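Side-chain contact in chitosanase (Bacillus subtilis subsp. subtilis str. 168, PDB 7C6C), which hydrolyses internal beta-1,4 linkages between glucosamine units of partly acetylated chitosan, as a family 46 glycosidase: residues 30-33 against 38-41. Numbering follows the deposited sequence.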
loop_
_atom_site.group_PDB
_atom_site.type_symbol
_atom_site.label_atom_id
_atom_site.label_comp_id
_atom_site.label_asym_id
_atom_site.label_seq_id
_atom_site.Cartn_x
_atom_site.Cartn_y
_atom_site.Cartn_z
ATOM N N VAL A 30 13.238 2.233 -5.810
ATOM C CA VAL A 30 13.589 3.162 -4.736
ATOM C C VAL A 30 13.496 4.570 -5.293
ATOM O O VAL A 30 14.100 4.863 -6.330
ATOM C CB VAL A 30 15.009 2.960 -4.166
ATOM C CG1 VAL A 30 15.275 3.986 -3.063
ATOM C CG2 VAL A 30 15.217 1.566 -3.634
ATOM N N GLU A 31 12.761 5.444 -4.603
ATOM C CA GLU A 31 12.654 6.832 -5.015
ATOM C C GLU A 31 12.376 7.715 -3.806
ATOM O O GLU A 31 11.611 7.340 -2.919
ATOM C CB GLU A 31 11.507 6.987 -6.019
ATOM C CG GLU A 31 11.543 8.284 -6.784
ATOM C CD GLU A 31 10.512 8.346 -7.900
ATOM O OE1 GLU A 31 9.694 7.413 -8.033
ATOM O OE2 GLU A 31 10.527 9.337 -8.656
ATOM N N ARG A 32 12.991 8.894 -3.791
ATOM C CA ARG A 32 12.623 9.962 -2.872
ATOM C C ARG A 32 11.436 10.704 -3.470
ATOM O O ARG A 32 11.547 11.270 -4.562
ATOM C CB ARG A 32 13.784 10.947 -2.791
ATOM C CG ARG A 32 14.477 11.072 -1.483
ATOM C CD ARG A 32 15.333 12.357 -1.445
ATOM N NE ARG A 32 14.590 13.492 -0.895
ATOM C CZ ARG A 32 14.355 13.685 0.404
ATOM N NH1 ARG A 32 14.850 12.851 1.310
ATOM N NH2 ARG A 32 13.619 14.712 0.800
ATOM N N LEU A 33 10.307 10.721 -2.769
ATOM C CA LEU A 33 9.116 11.386 -3.286
ATOM C C LEU A 33 8.899 12.772 -2.703
ATOM O O LEU A 33 7.945 13.449 -3.098
ATOM C CB LEU A 33 7.879 10.520 -3.060
ATOM C CG LEU A 33 7.963 9.161 -3.754
ATOM C CD1 LEU A 33 6.738 8.324 -3.447
ATOM C CD2 LEU A 33 8.161 9.310 -5.266
ATOM N N GLY A 38 11.226 10.070 3.366
ATOM C CA GLY A 38 12.569 9.613 3.032
ATOM C C GLY A 38 12.556 8.899 1.700
ATOM O O GLY A 38 12.050 9.425 0.709
ATOM N N TYR A 39 13.130 7.701 1.656
ATOM C CA TYR A 39 13.059 6.870 0.461
ATOM C C TYR A 39 11.836 5.969 0.541
ATOM O O TYR A 39 11.549 5.387 1.596
ATOM C CB TYR A 39 14.284 5.965 0.357
ATOM C CG TYR A 39 15.534 6.560 -0.251
ATOM C CD1 TYR A 39 15.506 7.236 -1.459
ATOM C CD2 TYR A 39 16.761 6.400 0.389
ATOM C CE1 TYR A 39 16.668 7.744 -2.017
ATOM C CE2 TYR A 39 17.915 6.898 -0.159
ATOM C CZ TYR A 39 17.867 7.578 -1.356
ATOM O OH TYR A 39 19.040 8.059 -1.894
ATOM N N THR A 40 11.155 5.817 -0.599
ATOM C CA THR A 40 10.060 4.872 -0.789
ATOM C C THR A 40 10.582 3.706 -1.621
ATOM O O THR A 40 11.160 3.925 -2.691
ATOM C CB THR A 40 8.913 5.594 -1.505
ATOM O OG1 THR A 40 8.468 6.674 -0.680
ATOM C CG2 THR A 40 7.741 4.683 -1.761
ATOM N N CYS A 41 10.380 2.474 -1.135
ATOM C CA CYS A 41 11.165 1.335 -1.596
ATOM C C CYS A 41 10.320 0.089 -1.830
ATOM O O CYS A 41 9.464 -0.260 -1.014
ATOM C CB CYS A 41 12.216 0.972 -0.542
ATOM S SG CYS A 41 13.208 2.339 0.088
HETATM O O HOH W 1 9.528 9.164 -0.405
#
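One water is gripped by three groups of this beta hairpin: it accepts hydrogen bonds from Thr-40 OG1 (2.7 Å to the water oxygen) and Leu-33 N, and donates one to Gly-38 O. The water thus joins the two sides near the turn between strands 30-32 and 39-41, in the small sheet of this lysozyme-clan fold. Thr-40 also carries the backbone pairing, as the hydrogen-bonded pair with Glu-31. Thr-40 N bonds Glu-31 O at 2.8 Å, and Thr-40 O accepts Glu-31 N at 2.9 Å. Leu-33 crosses Thr-40 at about a right angle, with Leu-33 CD1 3.7 Å from Thr-40 OG1. This side of the hairpin lies close to Asp-35 and Glu-19, the likely nucleophile and proton donor.

Val-30, Arg-32, Tyr-39 and Cys-41 share the other face, where helix 93-99 packs on Val-30 and Cys-41. A bend at chi3 (92°) turns the guanidinium of Arg-32, whose NH2 makes salt bridges with Asp-85 and Asp-34. Arg-32 CG lies 4.0 Å from Tyr-39 CE1. Val-30 CG1, anti to the backbone N (chi1 180°), makes an off-centre CH-pi contact with the Tyr-39 ring, its closest ring atom being CD1 at 3.6 Å.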